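Phosphoribosylformylglycinamidine synthase 2 (Thermus thermophilus, PDB 3VIU) is a synthase of the PurM-like (AIR synthase-related) family whose single chain carries two N-terminal/C-terminal domain pairs and binds ADP and magnesium. Local coordinates at residues V80-E85 with P480-D485. Sequence-based numbering, arbitrary orientation.
Sequences VAFKIE and PLAYTD. With ADP (adenosine-5'-diphosphate), chain B.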
ATOM      1  N   VAL A  80      -8.065  12.834   5.272  1.00 19.17           N
ATOM      2  CA  VAL A  80      -7.727  11.874   4.237  1.00 15.53           C
ATOM      3  C   VAL A  80      -7.795  10.448   4.770  1.00 15.25           C
ATOM      4  O   VAL A  80      -7.198  10.122   5.799  1.00 14.62           O
ATOM      5  CB  VAL A  80      -6.314  12.137   3.662  1.00 15.13           C
ATOM      6  CG1 VAL A  80      -5.859  10.966   2.809  1.00 13.05           C
ATOM      7  CG2 VAL A  80      -6.332  13.395   2.822  1.00 13.97           C
ATOM      8  N   ALA A  81      -8.546   9.610   4.069  1.00 11.68           N
ATOM      9  CA  ALA A  81      -8.673   8.221   4.450  1.00 12.14           C
ATOM     10  C   ALA A  81      -7.810   7.427   3.486  1.00 12.92           C
ATOM     11  O   ALA A  81      -7.704   7.773   2.311  1.00 14.97           O
ATOM     12  CB  ALA A  81     -10.122   7.772   4.339  1.00 11.48           C
ATOM     13  N   PHE A  82      -7.167   6.379   3.980  1.00 12.59           N
ATOM     14  CA  PHE A  82      -6.363   5.546   3.110  1.00 13.39           C
ATOM     15  C   PHE A  82      -6.110   4.191   3.730  1.00 14.73           C
ATOM     16  O   PHE A  82      -6.286   3.993   4.931  1.00 13.09           O
ATOM     17  CB  PHE A  82      -5.042   6.234   2.736  1.00 11.06           C
ATOM     18  CG  PHE A  82      -4.121   6.490   3.900  1.00 12.81           C
ATOM     19  CD1 PHE A  82      -4.415   7.470   4.841  1.00 12.62           C
ATOM     20  CD2 PHE A  82      -2.938   5.777   4.031  1.00 11.24           C
ATOM     21  CE1 PHE A  82      -3.536   7.735   5.893  1.00 13.87           C
ATOM     22  CE2 PHE A  82      -2.053   6.037   5.079  1.00 12.02           C
ATOM     23  CZ  PHE A  82      -2.353   7.017   6.009  1.00 12.32           C
ATOM     24  N   LYS A  83      -5.703   3.253   2.888  1.00 16.82           N
ATOM     25  CA  LYS A  83      -5.436   1.898   3.327  1.00 19.77           C
ATOM     26  C   LYS A  83      -4.880   1.102   2.156  1.00 20.90           C
ATOM     27  O   LYS A  83      -5.041   1.487   0.994  1.00 21.39           O
ATOM     28  CB  LYS A  83      -6.731   1.253   3.813  1.00 19.60           C
ATOM     29  CG  LYS A  83      -6.577  -0.166   4.299  1.00 21.77           C
ATOM     30  CD  LYS A  83      -7.938  -0.818   4.412  1.00 23.70           C
ATOM     31  CE  LYS A  83      -7.820  -2.301   4.648  1.00 26.10           C
ATOM     32  NZ  LYS A  83      -9.154  -2.935   4.518  1.00 27.39           N
ATOM     33  N   ILE A  84      -4.223  -0.007   2.470  1.00 20.35           N
ATOM     34  CA  ILE A  84      -3.661  -0.869   1.445  1.00 20.70           C
ATOM     35  C   ILE A  84      -4.181  -2.281   1.699  1.00 20.88           C
ATOM     36  O   ILE A  84      -4.294  -2.715   2.846  1.00 22.34           O
ATOM     37  CB  ILE A  84      -2.108  -0.818   1.467  1.00 19.80           C
ATOM     38  CG1 ILE A  84      -1.540  -1.540   0.248  1.00 19.52           C
ATOM     39  CG2 ILE A  84      -1.576  -1.430   2.749  1.00 21.49           C
ATOM     40  CD1 ILE A  84      -0.037  -1.410   0.126  1.00 20.68           C
ATOM     41  N   GLU A  85      -4.529  -2.975   0.621  1.00 21.07           N
ATOM     42  CA  GLU A  85      -5.072  -4.333   0.677  1.00 21.74           C
ATOM     43  C   GLU A  85      -4.242  -5.199  -0.250  1.00 19.62           C
ATOM     44  O   GLU A  85      -3.393  -4.700  -0.971  1.00 22.06           O
ATOM     45  CB  GLU A  85      -6.517  -4.358   0.145  1.00 24.61           C
ATOM     46  CG  GLU A  85      -7.665  -4.395   1.150  1.00 29.78           C
ATOM     47  CD  GLU A  85      -9.024  -4.555   0.443  1.00 35.17           C
ATOM     48  OE1 GLU A  85     -10.076  -4.600   1.122  1.00 36.67           O
ATOM     49  OE2 GLU A  85      -9.036  -4.640  -0.809  1.00 36.57           O
ATOM     50  N   PRO A 480       5.170  13.578   6.987  1.00 13.64           N
ATOM     51  CA  PRO A 480       4.561  12.260   7.193  1.00 12.58           C
ATOM     52  C   PRO A 480       3.520  12.323   8.303  1.00 12.44           C
ATOM     53  O   PRO A 480       3.838  12.692   9.429  1.00 13.50           O
ATOM     54  CB  PRO A 480       5.754  11.391   7.592  1.00 12.38           C
ATOM     55  CG  PRO A 480       6.905  12.058   6.930  1.00 10.02           C
ATOM     56  CD  PRO A 480       6.630  13.506   7.176  1.00 12.67           C
ATOM     57  N   LEU A 481       2.282  11.966   7.993  1.00 11.84           N
ATOM     58  CA  LEU A 481       1.230  12.007   9.002  1.00 14.11           C
ATOM     59  C   LEU A 481       0.958  10.639   9.614  1.00 13.62           C
ATOM     60  O   LEU A 481       0.675  10.534  10.797  1.00 14.19           O
ATOM     61  CB  LEU A 481      -0.061  12.566   8.399  1.00 13.29           C
ATOM     62  CG  LEU A 481       0.048  13.996   7.874  1.00 11.67           C
ATOM     63  CD1 LEU A 481      -1.256  14.383   7.210  1.00 10.54           C
ATOM     64  CD2 LEU A 481       0.379  14.944   9.016  1.00  8.37           C
ATOM     65  N   ALA A 482       1.045   9.593   8.799  1.00 12.91           N
ATOM     66  CA  ALA A 482       0.812   8.232   9.266  1.00 13.22           C
ATOM     67  C   ALA A 482       1.087   7.273   8.128  1.00 12.36           C
ATOM     68  O   ALA A 482       1.333   7.696   7.004  1.00 12.59           O
ATOM     69  CB  ALA A 482      -0.628   8.067   9.736  1.00  9.74           C
ATOM     70  N   TYR A 483       1.048   5.980   8.412  1.00 11.94           N
ATOM     71  CA  TYR A 483       1.276   5.019   7.357  1.00 13.21           C
ATOM     72  C   TYR A 483       0.276   3.880   7.392  1.00 14.89           C
ATOM     73  O   TYR A 483      -0.520   3.763   8.315  1.00 16.37           O
ATOM     74  CB  TYR A 483       2.696   4.458   7.424  1.00 10.91           C
ATOM     75  CG  TYR A 483       2.935   3.473   8.535  1.00 11.15           C
ATOM     76  CD1 TYR A 483       3.295   3.900   9.815  1.00  9.68           C
ATOM     77  CD2 TYR A 483       2.810   2.103   8.304  1.00 12.56           C
ATOM     78  CE1 TYR A 483       3.528   2.987  10.833  1.00 11.06           C
ATOM     79  CE2 TYR A 483       3.040   1.182   9.313  1.00 12.36           C
ATOM     80  CZ  TYR A 483       3.395   1.628  10.575  1.00 11.52           C
ATOM     81  OH  TYR A 483       3.584   0.710  11.573  1.00 12.24           O
ATOM     82  N   THR A 484       0.327   3.057   6.354  1.00 16.00           N
ATOM     83  CA  THR A 484      -0.529   1.891   6.203  1.00 14.71           C
ATOM     84  C   THR A 484       0.461   0.805   5.768  1.00 15.63           C
ATOM     85  O   THR A 484       1.353   1.067   4.954  1.00 14.77           O
ATOM     86  CB  THR A 484      -1.590   2.136   5.099  1.00 14.90           C
ATOM     87  OG1 THR A 484      -2.492   1.023   5.034  1.00 15.49           O
ATOM     88  CG2 THR A 484      -0.914   2.327   3.743  1.00 13.69           C
ATOM     89  N   ASP A 485       0.335  -0.398   6.321  1.00 14.62           N
ATOM     90  CA  ASP A 485       1.255  -1.466   5.962  1.00 13.62           C
ATOM     91  C   ASP A 485       0.561  -2.708   5.440  1.00 15.53           C
ATOM     92  O   ASP A 485      -0.293  -3.293   6.114  1.00 16.32           O
ATOM     93  CB  ASP A 485       2.121  -1.855   7.159  1.00 12.61           C
ATOM     94  CG  ASP A 485       1.308  -2.429   8.297  1.00 15.60           C
ATOM     95  OD1 ASP A 485       1.612  -3.553   8.755  1.00 14.55           O
ATOM     96  OD2 ASP A 485       0.360  -1.750   8.742  1.00 17.83           O
TER
HETATM   97  PB  ADP B 800     -11.411  -5.545   4.692  1.00 74.65           P
HETATM   98  O1B ADP B 800     -11.654  -7.015   4.696  1.00 75.79           O
HETATM   99  O2B ADP B 800     -10.372  -5.183   3.517  1.00 74.08           O
HETATM  100  O3B ADP B 800     -12.882  -4.758   4.443  1.00 74.54           O
HETATM  101  PA  ADP B 800      -9.990  -6.258   6.910  1.00 68.93           P
HETATM  102  O1A ADP B 800     -10.947  -7.026   7.752  1.00 68.84           O
HETATM  103  O2A ADP B 800      -9.296  -7.271   5.852  1.00 68.99           O
HETATM  104  O3A ADP B 800     -10.791  -5.055   6.128  1.00 71.48           O
HETATM  105  O5' ADP B 800      -8.795  -5.587   7.799  1.00 64.03           O
HETATM  106  C5' ADP B 800      -9.061  -5.796   9.200  1.00 57.25           C
HETATM  107  C4' ADP B 800      -8.824  -4.521  10.062  1.00 52.52           C
HETATM  108  O4' ADP B 800      -7.530  -4.582  10.743  1.00 50.76           O
HETATM  109  C3' ADP B 800      -8.808  -3.196   9.257  1.00 50.00           C
HETATM  110  O3' ADP B 800      -9.337  -2.137  10.066  1.00 48.00           O
HETATM  111  C2' ADP B 800      -7.328  -3.006   8.927  1.00 48.84           C
HETATM  112  O2' ADP B 800      -6.999  -1.637   8.675  1.00 46.83           O
HETATM  113  C1' ADP B 800      -6.622  -3.584  10.156  1.00 49.10           C
HETATM  114  N9  ADP B 800      -5.333  -4.194   9.804  1.00 48.44           N
HETATM  115  C8  ADP B 800      -5.145  -5.405   9.197  1.00 47.66           C
HETATM  116  N7  ADP B 800      -3.875  -5.641   9.034  1.00 47.23           N
HETATM  117  C5  ADP B 800      -3.162  -4.604   9.521  1.00 46.31           C
HETATM  118  C6  ADP B 800      -1.781  -4.296   9.623  1.00 45.84           C
HETATM  119  N6  ADP B 800      -0.827  -5.180   9.152  1.00 45.15           N
HETATM  120  N1  ADP B 800      -1.417  -3.125  10.190  1.00 45.24           N
HETATM  121  C2  ADP B 800      -2.327  -2.253  10.653  1.00 44.61           C
HETATM  122  N3  ADP B 800      -3.635  -2.506  10.575  1.00 44.46           N
HETATM  123  C4  ADP B 800      -4.090  -3.653  10.025  1.00 46.63           C
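Two PurM-like N-terminal domains of one chain meet here, strand 78-86 of the first sheet facing strand 479-488 of the second, in the buried middle of the protein where ADP binds. The strand segments run roughly parallel, their axes 25° apart and 6.2 Å at closest approach, so side chains rather than a backbone ladder join them. F82, I84, A482 and T484 point toward the partner strand. The F82 ring, its CG tucked between backbone N and C (chi1 64°), runs alongside T484 the other way, with CE2 3.9 Å from T484 CB. Its tip reaches A482, F82 CZ lying 4.2 Å from A482 CB. I84 lies aslant over T484, and I84 CG2 rests 3.7 Å from D485 C. T484 OG1, anti to its backbone N, accepts a weak, bent hydrogen bond from I84 N (3.3 Å, 122° at the hydrogen); its stronger partner is S521 OG of strand 519-525, which also bonds F82 O and so ties both strands together. K83, E85 and D485 point away from the other strand; K83 and D485 hydrogen-bond the nucleotide and E85 lines the pocket beside the phosphate, so each domain contributes. The extended K83 chain brings NZ within 2.7 Å of ADP O2B, and NZ also bonds O3A; E85, a long ion-pair partner, and D109, a weak one, would be expected to favour the charged ammonium. At the adenine end, ADP N6 donates to D485 OD1 at 3.0 Å, while D485 OD2 lies 2.7 Å from ADP N1.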